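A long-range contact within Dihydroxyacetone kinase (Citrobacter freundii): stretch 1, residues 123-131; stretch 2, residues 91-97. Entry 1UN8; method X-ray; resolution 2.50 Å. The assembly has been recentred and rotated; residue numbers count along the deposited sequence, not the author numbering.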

ATOM      1  N   GLU A 123      -0.237  23.206 -28.562  1.00 51.12           N
ATOM      2  CA  GLU A 123      -0.483  24.211 -29.581  1.00 52.11           C
ATOM      3  C   GLU A 123       0.456  25.386 -29.427  1.00 53.42           C
ATOM      4  O   GLU A 123       1.018  25.868 -30.409  1.00 55.74           O
ATOM      5  CB  GLU A 123      -1.934  24.698 -29.520  1.00 50.75           C
ATOM      6  CG  GLU A 123      -2.926  23.613 -29.867  1.00 50.46           C
ATOM      7  CD  GLU A 123      -2.685  23.052 -31.251  1.00 52.31           C
ATOM      8  OE1 GLU A 123      -2.940  21.843 -31.463  1.00 52.01           O
ATOM      9  OE2 GLU A 123      -2.245  23.824 -32.133  1.00 53.15           O
ATOM     10  N   LYS A 124       0.625  25.853 -28.198  1.00 53.87           N
ATOM     11  CA  LYS A 124       1.514  26.977 -27.944  1.00 53.15           C
ATOM     12  C   LYS A 124       2.959  26.565 -28.191  1.00 53.29           C
ATOM     13  O   LYS A 124       3.803  27.394 -28.536  1.00 54.54           O
ATOM     14  CB  LYS A 124       1.357  27.478 -26.505  1.00 52.08           C
ATOM     15  CG  LYS A 124       0.070  28.221 -26.254  1.00 51.79           C
ATOM     16  CD  LYS A 124       0.109  28.946 -24.920  1.00 52.58           C
ATOM     17  CE  LYS A 124      -1.097  29.873 -24.782  1.00 55.21           C
ATOM     18  NZ  LYS A 124      -1.005  30.735 -23.570  1.00 56.91           N
ATOM     19  N   ALA A 125       3.234  25.278 -28.023  1.00 52.19           N
ATOM     20  CA  ALA A 125       4.578  24.761 -28.218  1.00 52.78           C
ATOM     21  C   ALA A 125       4.896  24.724 -29.703  1.00 53.09           C
ATOM     22  O   ALA A 125       5.992  25.085 -30.129  1.00 52.56           O
ATOM     23  CB  ALA A 125       4.693  23.363 -27.622  1.00 51.03           C
ATOM     24  N   ARG A 126       3.919  24.277 -30.483  1.00 53.79           N
ATOM     25  CA  ARG A 126       4.079  24.182 -31.921  1.00 53.89           C
ATOM     26  C   ARG A 126       4.353  25.549 -32.519  1.00 54.34           C
ATOM     27  O   ARG A 126       5.149  25.670 -33.445  1.00 54.42           O
ATOM     28  CB  ARG A 126       2.834  23.553 -32.546  1.00 53.05           C
ATOM     29  CG  ARG A 126       2.787  22.050 -32.352  1.00 53.52           C
ATOM     30  CD  ARG A 126       1.495  21.441 -32.834  1.00 52.76           C
ATOM     31  NE  ARG A 126       1.552  19.986 -32.781  1.00 53.63           N
ATOM     32  CZ  ARG A 126       0.484  19.200 -32.818  1.00 55.07           C
ATOM     33  NH1 ARG A 126      -0.728  19.737 -32.907  1.00 55.69           N
ATOM     34  NH2 ARG A 126       0.624  17.878 -32.762  1.00 55.22           N
ATOM     35  N   ARG A 127       3.707  26.583 -31.990  1.00 54.14           N
ATOM     36  CA  ARG A 127       3.934  27.925 -32.497  1.00 55.48           C
ATOM     37  C   ARG A 127       5.383  28.346 -32.210  1.00 56.36           C
ATOM     38  O   ARG A 127       5.951  29.200 -32.900  1.00 57.36           O
ATOM     39  CB  ARG A 127       2.966  28.915 -31.852  1.00 55.40           C
ATOM     40  CG  ARG A 127       3.295  30.361 -32.161  1.00 58.25           C
ATOM     41  CD  ARG A 127       2.254  31.310 -31.608  1.00 61.54           C
ATOM     42  NE  ARG A 127       2.693  32.699 -31.715  1.00 65.95           N
ATOM     43  CZ  ARG A 127       3.645  33.243 -30.959  1.00 68.82           C
ATOM     44  NH1 ARG A 127       4.262  32.516 -30.030  1.00 70.43           N
ATOM     45  NH2 ARG A 127       3.989  34.512 -31.131  1.00 69.81           N
ATOM     46  N   LEU A 128       5.979  27.734 -31.192  1.00 55.19           N
ATOM     47  CA  LEU A 128       7.348  28.043 -30.819  1.00 53.83           C
ATOM     48  C   LEU A 128       8.347  27.140 -31.537  1.00 52.86           C
ATOM     49  O   LEU A 128       9.527  27.101 -31.192  1.00 52.69           O
ATOM     50  CB  LEU A 128       7.519  27.922 -29.304  1.00 54.22           C
ATOM     51  CG  LEU A 128       6.711  28.931 -28.480  1.00 56.33           C
ATOM     52  CD1 LEU A 128       6.786  28.583 -26.983  1.00 55.52           C
ATOM     53  CD2 LEU A 128       7.242  30.332 -28.743  1.00 54.89           C
ATOM     54  N   GLY A 129       7.872  26.396 -32.525  1.00 50.91           N
ATOM     55  CA  GLY A 129       8.773  25.548 -33.278  1.00 51.28           C
ATOM     56  C   GLY A 129       9.053  24.144 -32.779  1.00 52.99           C
ATOM     57  O   GLY A 129       9.755  23.375 -33.452  1.00 53.08           O
ATOM     58  N   TYR A 130       8.526  23.785 -31.613  1.00 53.42           N
ATOM     59  CA  TYR A 130       8.764  22.438 -31.107  1.00 52.46           C
ATOM     60  C   TYR A 130       7.900  21.434 -31.861  1.00 52.89           C
ATOM     61  O   TYR A 130       6.809  21.768 -32.334  1.00 52.22           O
ATOM     62  CB  TYR A 130       8.427  22.341 -29.617  1.00 51.65           C
ATOM     63  CG  TYR A 130       9.233  23.232 -28.704  1.00 50.40           C
ATOM     64  CD1 TYR A 130       8.802  24.519 -28.404  1.00 48.82           C
ATOM     65  CD2 TYR A 130      10.414  22.772 -28.112  1.00 50.44           C
ATOM     66  CE1 TYR A 130       9.519  25.334 -27.530  1.00 51.65           C
ATOM     67  CE2 TYR A 130      11.145  23.578 -27.234  1.00 51.96           C
ATOM     68  CZ  TYR A 130      10.688  24.861 -26.947  1.00 52.48           C
ATOM     69  OH  TYR A 130      11.386  25.682 -26.087  1.00 53.66           O
ATOM     70  N   ASN A 131       8.395  20.212 -31.992  1.00 53.56           N
ATOM     71  CA  ASN A 131       7.621  19.165 -32.643  1.00 56.32           C
ATOM     72  C   ASN A 131       6.922  18.410 -31.522  1.00 56.95           C
ATOM     73  O   ASN A 131       7.577  17.825 -30.656  1.00 54.70           O
ATOM     74  CB  ASN A 131       8.521  18.216 -33.425  1.00 59.14           C
ATOM     75  CG  ASN A 131       9.013  18.823 -34.716  1.00 62.12           C
ATOM     76  OD1 ASN A 131       9.367  18.106 -35.645  1.00 66.14           O
ATOM     77  ND2 ASN A 131       9.040  20.149 -34.785  1.00 62.64           N
TER
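Stretch 2 (91-97) VLTAIQA

Stretch 2, residues 91-97, is helical throughout, a segment of a longer helix that extends beyond it in both directions. It lies against a second helix, which enters stretch 1 from earlier in the chain, and against the turn that follows. The two helices run in broadly the same direction, with an angle of 39° between their N-to-C directions (signed crossing angle -39°) and axes that approach to 10.0 Å. The backbones come nearest where A125 meets L92, with the CA atoms of A125 and L92 6.6 Å apart. At this point the small side chain of A125 is met by two larger ones, L92 and I95.

A125 is the hollow of stretch 1. Its CB lies 3.9 Å from CD1 of L92 and equally 3.9 Å from CG2 of I95, so that the single methyl group is met by two branched side chains from the neighbouring helix. L92, with chi1 in t and chi2 in p, points toward stretch 1 and brings its other methyl to K124, where CD2 of L92 is 4.1 Å from CB of K124. The extended lysine chain sets out along L92 and its end leads away from stretch 2. I95 also sets out toward stretch 1, but its end leads away, and its CG2 methyl sits over the groove formed by A125 and Y130.

Beyond the helix the chain turns at G129, whose positive phi of 88° is one that a side chain would make difficult, since a CB would be jammed against the carbonyl O of L128. Backbone hydrogen bonds from L128 N and Y130 N to A125 O, 2.9 and 3.2 Å long, hold the turn close to the helix. Y130 then points back toward stretch 2 and is the broadest bump of its stretch, with the largest area covered. CG2 of I95 sits over one face of its ring, 4.2 Å from CG of Y130. At the ring edge, near its plane, the hydroxyl meets Q96: OH of Y130 donates a hydrogen bond of 2.8 Å to OE1 of Q96, the one hydrogen bond between the stretches. L128 borders the same amide, its CD1 3.9 Å from OE1 of Q96, so the polar contact has an apolar neighbour.

The contact buries 313 Å², both sides summed. V91, T93, A94 and A97 make no contact with stretch 1, leaving L92, I95 and Q96 to form the contacting surface of the helix.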

ATOM      1  N   VAL A  91       2.433  22.799 -18.255  1.00 47.69           N
ATOM      2  CA  VAL A  91       2.748  21.822 -19.282  1.00 47.06           C
ATOM      3  C   VAL A  91       3.731  22.390 -20.290  1.00 47.17           C
ATOM      4  O   VAL A  91       4.698  21.726 -20.670  1.00 45.66           O
ATOM      5  CB  VAL A  91       1.473  21.331 -20.021  1.00 47.56           C
ATOM      6  CG1 VAL A  91       1.852  20.310 -21.105  1.00 44.78           C
ATOM      7  CG2 VAL A  91       0.512  20.694 -19.033  1.00 45.54           C
ATOM      8  N   LEU A  92       3.493  23.624 -20.714  1.00 47.65           N
ATOM      9  CA  LEU A  92       4.377  24.254 -21.686  1.00 49.43           C
ATOM     10  C   LEU A  92       5.797  24.295 -21.126  1.00 50.73           C
ATOM     11  O   LEU A  92       6.751  23.853 -21.779  1.00 50.72           O
ATOM     12  CB  LEU A  92       3.897  25.675 -21.996  1.00 48.22           C
ATOM     13  CG  LEU A  92       4.684  26.416 -23.083  1.00 47.71           C
ATOM     14  CD1 LEU A  92       4.780  25.544 -24.333  1.00 46.52           C
ATOM     15  CD2 LEU A  92       4.004  27.750 -23.396  1.00 45.64           C
ATOM     16  N   THR A  93       5.924  24.820 -19.909  1.00 50.02           N
ATOM     17  CA  THR A  93       7.207  24.927 -19.240  1.00 49.53           C
ATOM     18  C   THR A  93       7.990  23.629 -19.303  1.00 51.35           C
ATOM     19  O   THR A  93       9.205  23.641 -19.503  1.00 53.22           O
ATOM     20  CB  THR A  93       7.016  25.322 -17.780  1.00 49.39           C
ATOM     21  OG1 THR A  93       6.381  26.602 -17.723  1.00 48.37           O
ATOM     22  CG2 THR A  93       8.346  25.382 -17.059  1.00 48.93           C
ATOM     23  N   ALA A  94       7.308  22.505 -19.127  1.00 52.31           N
ATOM     24  CA  ALA A  94       7.986  21.213 -19.183  1.00 52.78           C
ATOM     25  C   ALA A  94       8.480  20.902 -20.595  1.00 53.26           C
ATOM     26  O   ALA A  94       9.584  20.403 -20.780  1.00 53.04           O
ATOM     27  CB  ALA A  94       7.044  20.114 -18.710  1.00 53.16           C
ATOM     28  N   ILE A  95       7.647  21.191 -21.586  1.00 54.23           N
ATOM     29  CA  ILE A  95       7.983  20.933 -22.982  1.00 54.86           C
ATOM     30  C   ILE A  95       9.267  21.682 -23.345  1.00 55.30           C
ATOM     31  O   ILE A  95      10.239  21.085 -23.813  1.00 54.64           O
ATOM     32  CB  ILE A  95       6.821  21.391 -23.931  1.00 56.24           C
ATOM     33  CG1 ILE A  95       5.723  20.320 -23.997  1.00 55.80           C
ATOM     34  CG2 ILE A  95       7.362  21.639 -25.340  1.00 55.51           C
ATOM     35  CD1 ILE A  95       5.325  19.758 -22.654  1.00 60.93           C
ATOM     36  N   GLN A  96       9.259  22.993 -23.116  1.00 55.86           N
ATOM     37  CA  GLN A  96      10.404  23.845 -23.406  1.00 56.26           C
ATOM     38  C   GLN A  96      11.638  23.450 -22.604  1.00 56.98           C
ATOM     39  O   GLN A  96      12.770  23.637 -23.056  1.00 59.05           O
ATOM     40  CB  GLN A  96      10.082  25.292 -23.065  1.00 56.81           C
ATOM     41  CG  GLN A  96       8.934  25.881 -23.831  1.00 58.32           C
ATOM     42  CD  GLN A  96       9.124  27.367 -24.029  1.00 59.75           C
ATOM     43  OE1 GLN A  96       9.954  27.791 -24.840  1.00 61.13           O
ATOM     44  NE2 GLN A  96       8.374  28.169 -23.278  1.00 59.67           N
ATOM     45  N   ALA A  97      11.419  22.912 -21.415  1.00 55.21           N
ATOM     46  CA  ALA A  97      12.521  22.550 -20.550  1.00 53.94           C
ATOM     47  C   ALA A  97      13.283  21.286 -20.907  1.00 54.09           C
ATOM     48  O   ALA A  97      14.470  21.178 -20.606  1.00 54.87           O
ATOM     49  CB  ALA A  97      12.023  22.451 -19.131  1.00 53.46           C
TER